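Local coordinates for D-isomer specific 2-hydroxyacid dehydrogenase family protein (Desulfovibrio vulgaris, PDB 5TX7) that probably catalyses NAD-dependent interconversion of D-2-hydroxyacids and 2-oxoacids, at residues L67-Y77 with I90-Y98; T100-F108 with T159-L170. All coordinates share one frame; numbering follows the deposited sequence.

Overall arrangement
Both contacts lie in one chain whose two parallel sheets match the two-domain architecture of D-2-hydroxyacid dehydrogenases. Contact 1 is a buried strand pair at one side of the five-stranded sheet. Contact 2, its centre about 25 Å from that of contact 1, is a partly buried helix pair beside the seven-stranded Rossmann-type sheet. They follow in series, because helix 100-116 begins just after the segment 90-98 ends. Their chemistry differs accordingly: contact 1 is held by backbone ladder bonds that backbone and side-chain bonds together continue past the strands, whereas contact 2 relies on apolar packing and adjoins the second subunit.

Contact 1. Residues L67-Y77 with I90-Y98; sequences LRFVSVLATGY and IPVSNVPGY
Val-70 lies beside Val-92, and Ser-71 beside Ser-93, in the parallel strand pair of a beta-alpha-beta crossover whose connecting helix is 82-87. The ladder runs from Val-70 N to Pro-91 O, from Ser-93 N to Val-70 O (2.9 Å) and from Val-72 N to Ser-93 O. On the face of the valines, Val-72 CG2 approaches Val-92 CG1 at 3.9 Å, and Val-70 CG2 meets Ile-90 CG2; helix 82-87 covers Val-92 and Ile-90. The serines occupy the other face, under helix 292-310. With CG swung opposite the backbone nitrogen (chi1 -178°), Phe-69 lays its ring along the neighbouring strand. Its CZ edge points at Ser-93 OG, 3.3 Å away and nearly in the ring plane, while its side chain stands at about a right angle to that of Pro-91. Ser-93 OG itself bonds to Val-315 O, and the Phe-69 ring stacks with Phe-309.

Past the strands, backbone and side-chain bonds together continue the pairing. Asn-94 ND2 donates to a lone pair of Thr-75 O (2.8 Å), in the carbonyl plane and close to its own amide plane. The edge of Tyr-77 faces the same nitrogen, with ring and amide 70° apart. Thr-75 OG1 donates to Val-95 O at 3.0 Å, so Thr-75 is tied through both its carbonyl and its hydroxyl, while the backbone Val-95 N bonds to Ala-74 O. In relatives, the loop after this strand contributes to the substrate site, and residues 73-77 probably correspond to it. Tyr-98 crosses obliquely to Thr-75, its CE2 3.4 Å from Thr-75 OG1. The Tyr-98 hydroxyl also shares a water with Leu-73 O, to which that water donates at 2.8 Å.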
# COMPACT_ATOMS: atom_id res chain seq x y z
N LEU A 67 21.10 -39.86 0.78
CA LEU A 67 20.84 -38.47 0.39
C LEU A 67 21.87 -37.99 -0.62
O LEU A 67 23.06 -38.01 -0.34
CB LEU A 67 20.85 -37.57 1.63
CG LEU A 67 20.55 -36.07 1.45
CD1 LEU A 67 19.23 -35.89 0.72
CD2 LEU A 67 20.54 -35.38 2.79
N ARG A 68 21.40 -37.59 -1.79
CA ARG A 68 22.27 -37.12 -2.87
C ARG A 68 22.17 -35.63 -3.17
O ARG A 68 23.10 -35.09 -3.74
CB ARG A 68 22.03 -37.94 -4.13
CG ARG A 68 22.15 -39.46 -3.96
CD ARG A 68 23.34 -39.92 -3.10
NE ARG A 68 23.45 -41.37 -3.05
CZ ARG A 68 24.45 -42.07 -2.50
NH1 ARG A 68 25.48 -41.45 -1.93
NH2 ARG A 68 24.42 -43.41 -2.55
N PHE A 69 21.08 -34.96 -2.77
CA PHE A 69 20.89 -33.54 -3.11
C PHE A 69 19.93 -32.82 -2.16
O PHE A 69 18.84 -33.32 -1.87
CB PHE A 69 20.38 -33.41 -4.55
CG PHE A 69 20.19 -31.99 -5.01
CD1 PHE A 69 21.24 -31.08 -4.98
CD2 PHE A 69 18.96 -31.56 -5.51
CE1 PHE A 69 21.07 -29.77 -5.41
CE2 PHE A 69 18.80 -30.25 -5.94
CZ PHE A 69 19.85 -29.36 -5.89
N VAL A 70 20.34 -31.64 -1.70
CA VAL A 70 19.46 -30.80 -0.89
C VAL A 70 19.14 -29.50 -1.62
O VAL A 70 20.05 -28.81 -2.10
CB VAL A 70 20.10 -30.49 0.47
CG1 VAL A 70 19.18 -29.57 1.29
CG2 VAL A 70 20.37 -31.80 1.21
N SER A 71 17.86 -29.19 -1.74
CA SER A 71 17.46 -27.87 -2.23
C SER A 71 16.74 -27.12 -1.12
O SER A 71 15.82 -27.65 -0.49
CB SER A 71 16.60 -27.97 -3.49
OG SER A 71 16.63 -26.74 -4.21
N VAL A 72 17.19 -25.89 -0.87
CA VAL A 72 16.64 -25.07 0.18
C VAL A 72 15.60 -24.12 -0.41
O VAL A 72 15.88 -23.42 -1.38
CB VAL A 72 17.74 -24.26 0.88
CG1 VAL A 72 17.15 -23.38 1.99
CG2 VAL A 72 18.79 -25.19 1.44
N LEU A 73 14.43 -24.08 0.23
CA LEU A 73 13.25 -23.36 -0.25
C LEU A 73 13.27 -21.93 0.29
O LEU A 73 12.33 -21.47 0.96
CB LEU A 73 11.97 -24.09 0.19
CG LEU A 73 11.83 -25.57 -0.19
CD1 LEU A 73 10.66 -26.21 0.56
CD2 LEU A 73 11.66 -25.72 -1.69
N ALA A 74 14.34 -21.23 -0.05
CA ALA A 74 14.66 -19.92 0.49
C ALA A 74 15.94 -19.45 -0.17
O ALA A 74 16.61 -20.20 -0.86
CB ALA A 74 14.85 -20.00 2.01
N THR A 75 16.27 -18.19 0.04
CA THR A 75 17.57 -17.65 -0.33
C THR A 75 18.58 -17.95 0.77
O THR A 75 19.75 -18.26 0.50
CB THR A 75 17.47 -16.13 -0.55
OG1 THR A 75 16.38 -15.83 -1.44
CG2 THR A 75 18.76 -15.60 -1.15
N GLY A 76 18.13 -17.85 2.02
CA GLY A 76 18.95 -18.18 3.17
C GLY A 76 18.99 -19.66 3.45
O GLY A 76 18.02 -20.39 3.21
N TYR A 77 20.13 -20.11 3.96
CA TYR A 77 20.37 -21.52 4.26
C TYR A 77 21.14 -21.65 5.59
O TYR A 77 21.93 -22.57 5.78
CB TYR A 77 21.12 -22.19 3.08
CG TYR A 77 22.30 -21.40 2.59
CD1 TYR A 77 23.57 -21.55 3.17
CD2 TYR A 77 22.17 -20.49 1.55
CE1 TYR A 77 24.65 -20.81 2.74
CE2 TYR A 77 23.25 -19.74 1.10
CZ TYR A 77 24.49 -19.90 1.69
OH TYR A 77 25.58 -19.16 1.26
N ILE A 90 27.41 -33.91 -1.12
CA ILE A 90 26.02 -33.52 -1.32
C ILE A 90 25.97 -32.05 -1.72
O ILE A 90 26.20 -31.19 -0.88
CB ILE A 90 25.19 -33.74 -0.03
CG1 ILE A 90 25.20 -35.22 0.36
CG2 ILE A 90 23.74 -33.26 -0.22
CD1 ILE A 90 24.78 -35.48 1.79
N PRO A 91 25.69 -31.74 -3.01
CA PRO A 91 25.44 -30.35 -3.40
C PRO A 91 24.22 -29.78 -2.69
O PRO A 91 23.23 -30.50 -2.51
CB PRO A 91 25.15 -30.44 -4.90
CG PRO A 91 25.64 -31.78 -5.35
CD PRO A 91 25.58 -32.67 -4.15
N VAL A 92 24.29 -28.52 -2.28
CA VAL A 92 23.16 -27.83 -1.67
C VAL A 92 22.85 -26.64 -2.56
O VAL A 92 23.73 -25.80 -2.80
CB VAL A 92 23.43 -27.35 -0.23
CG1 VAL A 92 22.20 -26.69 0.36
CG2 VAL A 92 23.84 -28.52 0.64
N SER A 93 21.61 -26.55 -3.02
CA SER A 93 21.17 -25.41 -3.80
C SER A 93 20.16 -24.54 -3.03
O SER A 93 19.41 -25.06 -2.19
CB SER A 93 20.55 -25.88 -5.12
OG SER A 93 21.52 -26.46 -5.96
N ASN A 94 20.16 -23.24 -3.32
CA ASN A 94 19.11 -22.33 -2.83
C ASN A 94 18.35 -21.70 -4.00
O ASN A 94 18.55 -22.11 -5.14
CB ASN A 94 19.71 -21.27 -1.88
CG ASN A 94 20.56 -20.24 -2.59
OD1 ASN A 94 20.91 -20.37 -3.77
ND2 ASN A 94 20.91 -19.20 -1.85
N VAL A 95 17.48 -20.74 -3.70
CA VAL A 95 16.77 -19.99 -4.72
C VAL A 95 16.90 -18.49 -4.44
O VAL A 95 16.18 -17.96 -3.58
CB VAL A 95 15.27 -20.35 -4.74
CG1 VAL A 95 14.57 -19.64 -5.89
CG2 VAL A 95 15.07 -21.86 -4.81
N PRO A 96 17.81 -17.79 -5.13
CA PRO A 96 17.84 -16.33 -5.02
C PRO A 96 16.80 -15.65 -5.92
O PRO A 96 16.37 -16.24 -6.91
CB PRO A 96 19.26 -15.97 -5.46
CG PRO A 96 19.65 -17.06 -6.40
CD PRO A 96 18.87 -18.31 -6.02
N GLY A 97 16.38 -14.45 -5.54
CA GLY A 97 15.54 -13.60 -6.40
C GLY A 97 14.05 -13.87 -6.50
O GLY A 97 13.33 -13.08 -7.10
N TYR A 98 13.56 -14.96 -5.91
CA TYR A 98 12.15 -15.34 -6.01
C TYR A 98 11.18 -14.28 -5.43
O TYR A 98 10.05 -14.17 -5.88
CB TYR A 98 11.88 -16.70 -5.32
CG TYR A 98 11.90 -16.65 -3.80
CD1 TYR A 98 10.74 -16.38 -3.07
CD2 TYR A 98 13.06 -16.92 -3.10
CE1 TYR A 98 10.77 -16.33 -1.68
CE2 TYR A 98 13.12 -16.88 -1.72
CZ TYR A 98 11.97 -16.57 -1.01
OH TYR A 98 12.00 -16.51 0.37
O HOH W 1 10.98 -19.18 1.86
O HOH W 2 14.25 -16.30 1.54

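Contact 2. Residues T100-F108 with T159-L170; sequences TDSVAQHVF and TGRRVGRIANAL
In a helix pair beside the Rossmann-type sheet, Ala-104 of helix 100-116 packs against Val-163 of helix 158-169, which begins within a GxGxxG pattern ending at Gly-160, consistent with a dinucleotide-binding fold. The two segments cross at -48° with axes 8.7 Å apart. Ala-104 is the knob of a knobs-into-holes fit: its CB sits among Thr-159, Arg-162, Val-163 and Ile-166, 3.8 Å from Val-163 CG2. The bent Arg-162 chain runs past it, CG against Ala-104 CB, and its NE stays 4.0 Å from Asp-101 OD1. That oxygen lies well out of the guanidinium plane, so the attraction is of charges alone.

Further along, Phe-108 makes the largest single contribution. Ile-166 CG2, placed opposite its backbone nitrogen, sits over one ring face, 3.5 Å from the centroid in a CH-pi contact. Val-163 O lies at the ring edge, and Leu-170 CD1 approaches CE1 obliquely.

Strand 150-154 backs this layer, Met-151 touching Phe-108 and Ala-167, and Ile-153 touching Val-163. The second subunit borders the pair: Gln-105 OE1 accepts from Leu-146 N of that chain, and Ala-169 packs on Ala-169 of the second subunit.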
# COMPACT_ATOMS: atom_id res chain seq x y z
N THR A 100 11.78 -10.78 -4.69
CA THR A 100 12.15 -9.37 -4.86
C THR A 100 10.93 -8.46 -4.83
O THR A 100 10.89 -7.47 -4.11
CB THR A 100 12.89 -9.15 -6.20
OG1 THR A 100 14.08 -9.95 -6.23
CG2 THR A 100 13.25 -7.67 -6.40
N ASP A 101 9.94 -8.79 -5.63
CA ASP A 101 8.74 -7.96 -5.72
C ASP A 101 7.84 -8.11 -4.50
O ASP A 101 7.23 -7.13 -4.06
CB ASP A 101 7.97 -8.30 -6.98
CG ASP A 101 8.72 -7.88 -8.24
OD1 ASP A 101 8.95 -6.66 -8.39
OD2 ASP A 101 9.06 -8.76 -9.08
N SER A 102 7.76 -9.33 -3.96
CA SER A 102 6.98 -9.58 -2.75
C SER A 102 7.48 -8.69 -1.62
O SER A 102 6.69 -7.99 -0.98
CB SER A 102 7.08 -11.05 -2.35
OG SER A 102 6.09 -11.38 -1.38
N VAL A 103 8.80 -8.67 -1.42
CA VAL A 103 9.41 -7.93 -0.31
C VAL A 103 9.30 -6.43 -0.50
O VAL A 103 8.82 -5.73 0.41
CB VAL A 103 10.87 -8.39 -0.04
CG1 VAL A 103 11.57 -7.52 0.99
CG2 VAL A 103 10.86 -9.85 0.48
N ALA A 104 9.72 -5.93 -1.67
CA ALA A 104 9.60 -4.51 -1.99
C ALA A 104 8.17 -3.96 -1.82
O ALA A 104 7.97 -2.90 -1.27
CB ALA A 104 10.09 -4.26 -3.40
N GLN A 105 7.19 -4.68 -2.31
CA GLN A 105 5.80 -4.31 -2.08
C GLN A 105 5.36 -4.36 -0.62
O GLN A 105 4.49 -3.57 -0.22
CB GLN A 105 4.86 -5.16 -2.94
CG GLN A 105 5.04 -4.81 -4.41
CD GLN A 105 4.21 -5.63 -5.35
OE1 GLN A 105 3.13 -6.12 -4.99
NE2 GLN A 105 4.69 -5.78 -6.57
N HIS A 106 5.93 -5.27 0.17
CA HIS A 106 5.61 -5.30 1.61
C HIS A 106 6.14 -4.05 2.37
O HIS A 106 5.50 -3.57 3.31
CB HIS A 106 6.10 -6.59 2.28
CG HIS A 106 5.46 -6.85 3.60
ND1 HIS A 106 4.11 -7.09 3.73
CD2 HIS A 106 5.97 -6.89 4.86
CE1 HIS A 106 3.82 -7.27 5.01
NE2 HIS A 106 4.93 -7.17 5.71
N VAL A 107 7.30 -3.53 1.93
CA VAL A 107 7.84 -2.27 2.46
C VAL A 107 6.77 -1.15 2.37
O VAL A 107 6.54 -0.41 3.35
CB VAL A 107 9.14 -1.86 1.73
CG1 VAL A 107 9.55 -0.40 2.04
CG2 VAL A 107 10.27 -2.80 2.07
N PHE A 108 6.14 -1.07 1.19
CA PHE A 108 5.10 -0.09 0.94
C PHE A 108 3.73 -0.41 1.55
O PHE A 108 2.98 0.51 1.87
CB PHE A 108 5.02 0.26 -0.56
CG PHE A 108 6.22 1.01 -1.03
CD1 PHE A 108 6.36 2.37 -0.75
CD2 PHE A 108 7.28 0.34 -1.65
CE1 PHE A 108 7.47 3.07 -1.11
CE2 PHE A 108 8.42 1.04 -2.02
CZ PHE A 108 8.53 2.40 -1.74
N THR A 159 16.20 -6.04 -4.28
CA THR A 159 15.02 -5.63 -3.53
C THR A 159 15.07 -4.12 -3.27
O THR A 159 14.14 -3.38 -3.59
CB THR A 159 14.91 -6.41 -2.21
OG1 THR A 159 14.84 -7.79 -2.49
CG2 THR A 159 13.67 -6.05 -1.46
N GLY A 160 16.19 -3.68 -2.71
CA GLY A 160 16.52 -2.27 -2.55
C GLY A 160 16.27 -1.44 -3.81
O GLY A 160 15.65 -0.40 -3.74
N ARG A 161 16.73 -1.92 -4.95
CA ARG A 161 16.52 -1.20 -6.21
C ARG A 161 15.06 -1.11 -6.59
O ARG A 161 14.62 -0.08 -7.11
CB ARG A 161 17.26 -1.89 -7.35
CG ARG A 161 18.76 -1.73 -7.27
CD ARG A 161 19.43 -2.76 -8.15
NE ARG A 161 20.86 -2.84 -7.92
CZ ARG A 161 21.67 -3.67 -8.57
NH1 ARG A 161 21.18 -4.51 -9.49
NH2 ARG A 161 22.97 -3.68 -8.30
N ARG A 162 14.32 -2.20 -6.33
CA ARG A 162 12.86 -2.23 -6.55
C ARG A 162 12.17 -1.21 -5.64
O ARG A 162 11.34 -0.43 -6.09
CB ARG A 162 12.31 -3.64 -6.29
CG ARG A 162 10.94 -3.91 -6.82
CD ARG A 162 11.00 -4.05 -8.32
NE ARG A 162 10.32 -2.93 -8.92
CZ ARG A 162 10.47 -2.58 -10.19
NH1 ARG A 162 9.82 -1.51 -10.64
NH2 ARG A 162 11.24 -3.27 -11.04
N VAL A 163 12.56 -1.20 -4.36
CA VAL A 163 12.01 -0.22 -3.45
C VAL A 163 12.27 1.20 -3.97
O VAL A 163 11.39 2.06 -3.89
CB VAL A 163 12.56 -0.41 -2.02
CG1 VAL A 163 12.26 0.80 -1.15
CG2 VAL A 163 11.97 -1.66 -1.40
N GLY A 164 13.46 1.44 -4.51
CA GLY A 164 13.81 2.75 -5.04
C GLY A 164 12.96 3.15 -6.25
O GLY A 164 12.52 4.28 -6.33
N ARG A 165 12.73 2.22 -7.17
CA ARG A 165 11.89 2.55 -8.33
C ARG A 165 10.46 2.92 -7.88
O ARG A 165 9.87 3.90 -8.36
CB ARG A 165 11.90 1.43 -9.40
N ILE A 166 9.92 2.18 -6.92
CA ILE A 166 8.57 2.44 -6.44
C ILE A 166 8.53 3.80 -5.75
O ILE A 166 7.66 4.64 -6.06
CB ILE A 166 8.09 1.32 -5.49
CG1 ILE A 166 7.93 0.01 -6.27
CG2 ILE A 166 6.76 1.70 -4.85
CD1 ILE A 166 7.88 -1.24 -5.41
N ALA A 167 9.50 4.03 -4.86
CA ALA A 167 9.62 5.32 -4.16
C ALA A 167 9.63 6.51 -5.12
O ALA A 167 8.91 7.50 -4.93
CB ALA A 167 10.88 5.34 -3.30
N ASN A 168 10.47 6.41 -6.15
CA ASN A 168 10.51 7.44 -7.17
C ASN A 168 9.13 7.71 -7.76
O ASN A 168 8.71 8.86 -7.85
CB ASN A 168 11.48 7.07 -8.28
CG ASN A 168 11.41 8.07 -9.44
OD1 ASN A 168 11.93 9.18 -9.34
ND2 ASN A 168 10.76 7.67 -10.53
N ALA A 169 8.42 6.65 -8.13
CA ALA A 169 7.10 6.79 -8.75
C ALA A 169 6.07 7.41 -7.80
O ALA A 169 5.16 8.08 -8.25
CB ALA A 169 6.62 5.45 -9.24
N LEU A 170 6.22 7.20 -6.49
CA LEU A 170 5.39 7.89 -5.51
C LEU A 170 5.82 9.35 -5.22
O LEU A 170 5.34 9.95 -4.26
CB LEU A 170 5.38 7.09 -4.19
CG LEU A 170 4.74 5.72 -4.24
CD1 LEU A 170 5.31 4.88 -3.12
CD2 LEU A 170 3.22 5.77 -4.15
O HOH W 3 15.58 -10.82 -4.03